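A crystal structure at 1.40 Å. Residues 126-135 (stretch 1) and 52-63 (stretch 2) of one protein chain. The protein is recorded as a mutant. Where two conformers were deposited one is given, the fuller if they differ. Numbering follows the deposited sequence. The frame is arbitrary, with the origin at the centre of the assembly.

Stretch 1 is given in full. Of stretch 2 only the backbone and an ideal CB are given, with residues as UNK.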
ATOM      1  N   THR A 126      -6.667  21.914   5.850  1.00 13.32           N
ATOM      2  CA  THR A 126      -7.005  20.495   5.877  1.00 13.85           C
ATOM      3  C   THR A 126      -7.110  20.020   4.425  1.00 13.43           C
ATOM      4  O   THR A 126      -7.953  20.516   3.657  1.00 14.35           O
ATOM      5  CB  THR A 126      -8.337  20.239   6.589  1.00 15.77           C
ATOM      6  OG1 THR A 126      -8.241  20.716   7.930  1.00 15.96           O
ATOM      7  CG2 THR A 126      -8.716  18.760   6.621  1.00 15.48           C
ATOM      8  N   LEU A 127      -6.241  19.060   4.102  1.00 13.61           N
ATOM      9  CA  LEU A 127      -6.134  18.424   2.782  1.00 13.58           C
ATOM     10  C   LEU A 127      -6.598  16.975   2.947  1.00 13.58           C
ATOM     11  O   LEU A 127      -6.204  16.313   3.916  1.00 14.09           O
ATOM     12  CB  LEU A 127      -4.715  18.467   2.278  1.00 15.50           C
ATOM     13  CG  LEU A 127      -3.983  19.792   2.458  1.00 16.02           C
ATOM     14  CD1 LEU A 127      -2.561  19.661   1.923  1.00 17.36           C
ATOM     15  CD2 LEU A 127      -4.723  20.976   1.842  1.00 16.76           C
ATOM     16  N   MET A 128      -7.470  16.520   2.045  1.00 13.76           N
ATOM     17  CA  MET A 128      -8.083  15.207   2.216  1.00 13.65           C
ATOM     18  C   MET A 128      -8.089  14.406   0.928  1.00 13.35           C
ATOM     19  O   MET A 128      -8.541  14.883  -0.127  1.00 14.27           O
ATOM     20  CB  MET A 128      -9.493  15.366   2.758  1.00 15.27           C
ATOM     21  CG  MET A 128     -10.292  14.079   2.848  1.00 15.93           C
ATOM     22  SD  MET A 128     -11.775  14.447   3.760  1.00 18.04           S
ATOM     23  CE  MET A 128     -12.773  13.049   3.370  1.00 18.59           C
ATOM     24  N   LYS A 129      -7.605  13.176   1.045  1.00 13.04           N
ATOM     25  CA  LYS A 129      -7.644  12.203  -0.035  1.00 12.88           C
ATOM     26  C   LYS A 129      -9.084  11.710  -0.094  1.00 12.98           C
ATOM     27  O   LYS A 129      -9.640  11.298   0.930  1.00 14.01           O
ATOM     28  CB  LYS A 129      -6.695  11.066   0.256  1.00 13.34           C
ATOM     29  CG  LYS A 129      -6.755   9.913  -0.731  1.00 13.00           C
ATOM     30  CD  LYS A 129      -5.550   8.983  -0.611  1.00 13.78           C
ATOM     31  CE  LYS A 129      -4.252   9.618  -1.029  1.00 12.96           C
ATOM     32  NZ  LYS A 129      -4.202  10.063  -2.460  1.00 12.95           N
ATOM     33  N   GLY A 130      -9.689  11.741  -1.267  1.00 12.74           N
ATOM     34  CA  GLY A 130     -11.080  11.387  -1.400  1.00 12.86           C
ATOM     35  C   GLY A 130     -12.065  12.509  -1.090  1.00 13.15           C
ATOM     36  O   GLY A 130     -13.253  12.234  -0.880  1.00 14.78           O
ATOM     37  N   SER A 131     -11.619  13.764  -1.116  1.00 13.72           N
ATOM     38  CA  SER A 131     -12.539  14.891  -0.966  1.00 14.55           C
ATOM     39  C   SER A 131     -12.355  15.833  -2.140  1.00 13.99           C
ATOM     40  O   SER A 131     -11.237  16.174  -2.475  1.00 14.47           O
ATOM     41  CB  SER A 131     -12.285  15.683   0.305  1.00 14.40           C
ATOM     42  OG  SER A 131     -13.223  16.734   0.429  1.00 14.89           O
ATOM     43  N   PRO A 132     -13.456  16.395  -2.650  1.00 13.07           N
ATOM     44  CA  PRO A 132     -13.313  17.508  -3.615  1.00 13.91           C
ATOM     45  C   PRO A 132     -13.087  18.859  -2.927  1.00 13.70           C
ATOM     46  O   PRO A 132     -12.921  19.856  -3.622  1.00 13.69           O
ATOM     47  CB  PRO A 132     -14.671  17.489  -4.329  1.00 15.11           C
ATOM     48  CG  PRO A 132     -15.603  17.054  -3.291  1.00 14.80           C
ATOM     49  CD  PRO A 132     -14.869  16.007  -2.489  1.00 13.69           C
ATOM     50  N   TYR A 133     -13.151  18.888  -1.596  1.00 13.51           N
ATOM     51  CA  TYR A 133     -12.949  20.097  -0.799  1.00 12.89           C
ATOM     52  C   TYR A 133     -11.551  20.209  -0.239  1.00 12.49           C
ATOM     53  O   TYR A 133     -10.871  19.176  -0.028  1.00 13.81           O
ATOM     54  CB  TYR A 133     -13.881  20.139   0.389  1.00 13.23           C
ATOM     55  CG  TYR A 133     -15.345  20.191   0.055  1.00 12.45           C
ATOM     56  CD1 TYR A 133     -15.973  21.425  -0.242  1.00 13.07           C
ATOM     57  CD2 TYR A 133     -16.133  19.063   0.085  1.00 13.17           C
ATOM     58  CE1 TYR A 133     -17.323  21.484  -0.519  1.00 13.40           C
ATOM     59  CE2 TYR A 133     -17.485  19.113  -0.210  1.00 13.60           C
ATOM     60  CZ  TYR A 133     -18.082  20.347  -0.509  1.00 13.24           C
ATOM     61  OH  TYR A 133     -19.449  20.359  -0.754  1.00 14.58           O
ATOM     62  N   ALA A 134     -11.130  21.449   0.054  1.00 13.31           N
ATOM     63  CA  ALA A 134     -10.029  21.714   0.990  1.00 13.88           C
ATOM     64  C   ALA A 134     -10.540  22.798   1.935  1.00 13.04           C
ATOM     65  O   ALA A 134     -11.304  23.687   1.521  1.00 14.22           O
ATOM     66  CB  ALA A 134      -8.745  22.139   0.309  1.00 14.43           C
ATOM     67  N   TYR A 135     -10.170  22.682   3.200  1.00 12.55           N
ATOM     68  CA  TYR A 135     -10.739  23.505   4.270  1.00 12.60           C
ATOM     69  C   TYR A 135      -9.636  24.311   4.956  1.00 13.71           C
ATOM     70  O   TYR A 135      -8.542  23.802   5.176  1.00 14.36           O
ATOM     71  CB  TYR A 135     -11.419  22.625   5.313  1.00 13.14           C
ATOM     72  CG  TYR A 135     -12.381  21.581   4.753  1.00 12.40           C
ATOM     73  CD1 TYR A 135     -13.649  21.901   4.346  1.00 13.30           C
ATOM     74  CD2 TYR A 135     -11.981  20.257   4.625  1.00 13.31           C
ATOM     75  CE1 TYR A 135     -14.521  20.971   3.853  1.00 13.60           C
ATOM     76  CE2 TYR A 135     -12.844  19.304   4.125  1.00 12.88           C
ATOM     77  CZ  TYR A 135     -14.099  19.631   3.722  1.00 13.47           C
ATOM     78  OH  TYR A 135     -14.956  18.661   3.231  1.00 13.52           O
ATOM     79  N   UNK A  52       4.847  18.430  -4.028  1.00 16.08           N
ATOM     80  CA  UNK A  52       3.419  18.299  -4.346  1.00 15.37           C
ATOM     81  C   UNK A  52       2.732  17.174  -3.594  1.00 15.63           C
ATOM     82  O   UNK A  52       3.298  16.076  -3.432  1.00 16.41           O
ATOM     83  CB  UNK A  52       3.241  18.075  -5.849  1.00 15.37           C
ATOM     84  N   UNK A  53       1.483  17.442  -3.202  1.00 14.89           N
ATOM     85  CA  UNK A  53       0.690  16.603  -2.319  0.54 14.91           C
ATOM     86  C   UNK A  53      -0.463  16.046  -3.148  1.00 13.80           C
ATOM     87  O   UNK A  53      -1.356  16.782  -3.549  1.00 15.27           O
ATOM     88  CB  UNK A  53       0.187  17.380  -1.101  0.54 14.91           C
ATOM     89  N   UNK A  54      -0.426  14.724  -3.426  1.00 13.34           N
ATOM     90  CA  UNK A  54      -1.378  14.120  -4.328  1.00 13.28           C
ATOM     91  C   UNK A  54      -2.509  13.491  -3.550  1.00 13.69           C
ATOM     92  O   UNK A  54      -2.471  12.320  -3.198  1.00 13.69           O
ATOM     93  CB  UNK A  54      -0.696  13.081  -5.220  1.00 13.28           C
ATOM     94  N   UNK A  55      -3.506  14.311  -3.221  1.00 13.99           N
ATOM     95  CA  UNK A  55      -4.664  13.885  -2.472  1.00 13.23           C
ATOM     96  C   UNK A  55      -5.697  13.167  -3.313  1.00 13.33           C
ATOM     97  O   UNK A  55      -6.069  12.024  -2.983  1.00 13.67           O
ATOM     98  CB  UNK A  55      -5.310  15.095  -1.794  1.00 13.23           C
ATOM     99  N   UNK A  56      -6.088  13.803  -4.413  1.00 14.07           N
ATOM    100  CA  UNK A  56      -7.042  13.302  -5.423  1.00 13.89           C
ATOM    101  C   UNK A  56      -8.501  13.465  -4.970  1.00 14.46           C
ATOM    102  O   UNK A  56      -8.891  12.910  -3.946  1.00 15.09           O
ATOM    103  CB  UNK A  56      -6.761  11.828  -5.723  1.00 13.89           C
ATOM    104  N   UNK A  57      -9.321  14.206  -5.715  1.00 14.18           N
ATOM    105  CA  UNK A  57      -9.007  14.784  -7.043  1.00 14.10           C
ATOM    106  C   UNK A  57      -8.072  16.002  -7.028  1.00 14.96           C
ATOM    107  O   UNK A  57      -7.580  16.398  -8.079  1.00 15.84           O
ATOM    108  CB  UNK A  57     -10.313  15.190  -7.730  1.00 14.10           C
ATOM    109  N   UNK A  58      -7.909  16.626  -5.870  1.00 14.13           N
ATOM    110  CA  UNK A  58      -7.054  17.814  -5.745  1.00 14.29           C
ATOM    111  C   UNK A  58      -5.599  17.486  -5.483  1.00 13.56           C
ATOM    112  O   UNK A  58      -5.259  16.454  -4.857  1.00 14.28           O
ATOM    113  CB  UNK A  58      -7.572  18.711  -4.619  1.00 14.29           C
ATOM    114  N   UNK A  59      -4.742  18.401  -5.888  1.00 13.95           N
ATOM    115  CA  UNK A  59      -3.349  18.371  -5.506  1.00 13.76           C
ATOM    116  C   UNK A  59      -2.946  19.702  -4.929  1.00 13.93           C
ATOM    117  O   UNK A  59      -3.562  20.740  -5.237  1.00 15.21           O
ATOM    118  CB  UNK A  59      -2.462  18.010  -6.699  1.00 13.76           C
ATOM    119  N   UNK A  60      -1.893  19.690  -4.120  1.00 14.14           N
ATOM    120  CA  UNK A  60      -1.484  20.880  -3.367  1.00 13.61           C
ATOM    121  C   UNK A  60       0.019  21.018  -3.324  1.00 15.05           C
ATOM    122  O   UNK A  60       0.748  20.039  -3.532  1.00 15.71           O
ATOM    123  CB  UNK A  60      -2.038  20.832  -1.942  1.00 13.61           C
ATOM    124  N   UNK A  61       0.507  22.203  -3.002  1.00 15.14           N
ATOM    125  CA  UNK A  61       1.911  22.342  -2.656  1.00 16.06           C
ATOM    126  C   UNK A  61       2.088  23.533  -1.755  1.00 15.91           C
ATOM    127  O   UNK A  61       1.609  24.630  -2.069  1.00 16.86           O
ATOM    128  CB  UNK A  61       2.781  22.479  -3.907  1.00 16.06           C
ATOM    129  N   UNK A  62       2.784  23.344  -0.639  1.00 16.98           N
ATOM    130  CA  UNK A  62       3.090  24.457   0.274  1.00 17.39           C
ATOM    131  C   UNK A  62       4.318  25.194  -0.241  1.00 18.59           C
ATOM    132  O   UNK A  62       5.221  24.589  -0.804  1.00 18.26           O
ATOM    133  CB  UNK A  62       3.320  23.958   1.702  1.00 17.39           C
ATOM    134  N   UNK A  63       4.302  26.517  -0.090  1.00 18.33           N
ATOM    135  CA  UNK A  63       5.417  27.406  -0.456  1.00 18.40           C
ATOM    136  C   UNK A  63       5.347  28.642   0.420  1.00 19.44           C
ATOM    137  O   UNK A  63       4.414  28.788   1.198  1.00 19.33           O
ATOM    138  CB  UNK A  63       5.372  27.787  -1.937  1.00 18.40           C
TER

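Stretch 1 offers a hairpin: two strands joined by a short loop that holds a type II turn from M128 to S131, with L127 and A134 turning their side chains toward stretch 2 and the lysine of K129 reaching across. Stretch 2 doubles back on itself as well, and its positions can be read against that surface.

Position 52 has nothing of stretch 1 within 5.5 Å of its ideal CB, so this contact sets no preference. With phi at -59°, proline is allowed, and the residue is P52.

Position 53 points toward stretch 1, its ideal CB 4.7 Å from L127 CD1. An extended backbone and an aliphatic neighbour suit valine, isoleucine, leucine or methionine. It is I53, whose CG2 lies 4.2 Å from L127 CD1.

Position 54 points away, so this contact asks little of its side chain, but its carbonyl faces the lysine. Many residues would serve. Y54 contributes its backbone here: K129 NZ donates to Y54 O at 2.9 Å.

At 55 the chains come close, the CA atoms of this position and K129 being 4.2 Å apart. The ideal CB sits 3.6 Å from M128 O and 4.1 Å from K129 CA, which favours a small residue such as alanine or serine, or glycine, with no side chain. A55 fits, and its carbonyl takes a second hydrogen bond from the lysine, K129 NZ to A55 O at 2.8 Å, with a CA-H...O contact from K129 CA to A55 O at 3.3 Å.

Position 56 has a positive phi of 79°, which glycine adopts most easily, though asparagine or another residue can be held there. The ideal CB is 4.5 Å from K129 NZ, so a neutral polar or acidic group would suit. H56 brings its ring beside the ammonium, ND1 3.5 Å from K129 NZ, while its backbone secures the turn: G130 N donates to H56 O at 3.0 Å.

At 57 the preceding peptide is cis and phi is -75°, a combination that strongly suggests proline. P57 packs its ring against the end of the turn and P132, CD 3.5 Å from S131 O and CG 4.1 Å from P132 CA.

Position 58 points toward stretch 1, where backbone and the methyl of A134 invite a medium or long apolar side chain. L58 extends CD1 to 3.5 Å from P132 O and 4.4 Å from A134 CB. Its amide donates to water 1 (L58 N to water O, 3.1 Å), which also lies 2.7 Å from S131 O, bridging the stretches.

Position 59 is out of reach; a beta-branched residue suits the strand, and it is T59.

At 60 the ideal CB lies 4.1 Å from L127 CD1, and CA-to-CB points toward an apolar surface. A large aliphatic or aromatic residue would fill it. F60 lays one face under L127 CD2, 3.6 Å from CD2 to the ring centroid, and brings CE1 to 3.8 Å from A134 CB.

Position 61 points away, with nothing of stretch 1 within 5.5 Å of its ideal CB, so many residues would suit it; K61 makes no contact with stretch 1.

Position 62 points sideways, so only a long side chain could return to L127. F62 does, with CE1 3.7 Å from L127 CD1.

Position 63 is out of reach and unconstrained here; it is K63.

Stretch 2 (52-63) PIYAHPLTFKFK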
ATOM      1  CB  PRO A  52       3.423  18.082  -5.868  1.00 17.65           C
ATOM      2  CG  PRO A  52       4.669  18.768  -6.321  1.00 18.47           C
ATOM      3  CD  PRO A  52       5.667  18.404  -5.257  1.00 16.88           C
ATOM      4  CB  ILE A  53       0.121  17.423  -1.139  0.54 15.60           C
ATOM      5  CG1 ILE A  53       1.220  18.215  -0.415  0.54 16.89           C
ATOM      6  CG2 ILE A  53      -0.673  16.526  -0.190  0.54 15.91           C
ATOM      7  CD1 ILE A  53       2.245  17.369   0.290  0.54 16.57           C
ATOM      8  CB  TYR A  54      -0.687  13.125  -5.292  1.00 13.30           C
ATOM      9  CG  TYR A  54       0.228  13.822  -6.295  1.00 13.65           C
ATOM     10  CD1 TYR A  54       1.559  14.066  -5.993  1.00 14.73           C
ATOM     11  CD2 TYR A  54      -0.261  14.308  -7.507  1.00 14.57           C
ATOM     12  CE1 TYR A  54       2.395  14.748  -6.880  1.00 14.57           C
ATOM     13  CE2 TYR A  54       0.567  14.988  -8.376  1.00 14.65           C
ATOM     14  CZ  TYR A  54       1.896  15.190  -8.069  1.00 14.80           C
ATOM     15  OH  TYR A  54       2.665  15.875  -8.978  1.00 16.11           O
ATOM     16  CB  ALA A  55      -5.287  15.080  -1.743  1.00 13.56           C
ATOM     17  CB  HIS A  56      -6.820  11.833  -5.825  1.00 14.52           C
ATOM     18  CG  HIS A  56      -5.436  11.479  -6.292  1.00 14.89           C
ATOM     19  ND1 HIS A  56      -4.840  10.296  -5.919  1.00 14.95           N
ATOM     20  CD2 HIS A  56      -4.547  12.103  -7.106  1.00 16.02           C
ATOM     21  CE1 HIS A  56      -3.638  10.208  -6.465  1.00 16.08           C
ATOM     22  NE2 HIS A  56      -3.445  11.274  -7.216  1.00 16.02           N
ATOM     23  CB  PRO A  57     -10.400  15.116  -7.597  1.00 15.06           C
ATOM     24  CG  PRO A  57     -11.185  15.400  -6.344  1.00 13.55           C
ATOM     25  CD  PRO A  57     -10.748  14.331  -5.390  1.00 13.73           C
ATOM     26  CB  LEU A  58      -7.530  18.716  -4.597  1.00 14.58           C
ATOM     27  CG  LEU A  58      -8.911  19.341  -4.770  1.00 15.81           C
ATOM     28  CD1 LEU A  58      -9.420  19.933  -3.468  1.00 16.24           C
ATOM     29  CD2 LEU A  58      -8.906  20.427  -5.811  1.00 17.33           C
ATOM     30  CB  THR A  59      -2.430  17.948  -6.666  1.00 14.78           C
ATOM     31  OG1 THR A  59      -2.430  18.956  -7.671  1.00 15.96           O
ATOM     32  CG2 THR A  59      -2.897  16.630  -7.295  1.00 16.24           C
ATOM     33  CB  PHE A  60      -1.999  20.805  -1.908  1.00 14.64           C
ATOM     34  CG  PHE A  60      -3.465  20.523  -1.791  1.00 13.67           C
ATOM     35  CD1 PHE A  60      -4.388  21.562  -1.856  1.00 14.63           C
ATOM     36  CD2 PHE A  60      -3.936  19.209  -1.614  1.00 14.69           C
ATOM     37  CE1 PHE A  60      -5.740  21.299  -1.778  1.00 14.65           C
ATOM     38  CE2 PHE A  60      -5.287  18.949  -1.542  1.00 14.76           C
ATOM     39  CZ  PHE A  60      -6.197  20.010  -1.596  1.00 15.14           C
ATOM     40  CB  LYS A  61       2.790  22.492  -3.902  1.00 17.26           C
ATOM     41  CG  LYS A  61       4.284  22.388  -3.563  1.00 18.54           C
ATOM     42  CD  LYS A  61       5.201  22.534  -4.764  1.00 20.75           C
ATOM     43  CE  LYS A  61       5.298  23.973  -5.201  1.00 24.27           C
ATOM     44  NZ  LYS A  61       6.187  24.087  -6.392  1.00 27.65           N
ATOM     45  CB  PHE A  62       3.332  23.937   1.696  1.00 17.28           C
ATOM     46  CG  PHE A  62       2.086  23.384   2.341  1.00 16.76           C
ATOM     47  CD1 PHE A  62       1.702  22.064   2.128  1.00 18.13           C
ATOM     48  CD2 PHE A  62       1.288  24.192   3.162  1.00 16.93           C
ATOM     49  CE1 PHE A  62       0.549  21.567   2.691  1.00 17.87           C
ATOM     50  CE2 PHE A  62       0.125  23.687   3.719  1.00 18.17           C
ATOM     51  CZ  PHE A  62      -0.232  22.367   3.498  1.00 18.49           C
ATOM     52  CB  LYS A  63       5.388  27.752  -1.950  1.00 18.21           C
ATOM     53  CG  LYS A  63       4.126  28.463  -2.405  1.00 20.60           C
ATOM     54  CD  LYS A  63       4.136  28.703  -3.898  1.00 20.28           C
ATOM     55  CE  LYS A  63       2.926  29.516  -4.348  1.00 20.85           C
ATOM     56  NZ  LYS A  63       2.874  29.603  -5.832  1.00 20.12           N
TER
HETATM   57  O   HOH W   1      -8.538  15.982  -2.954  1.00 14.95           O
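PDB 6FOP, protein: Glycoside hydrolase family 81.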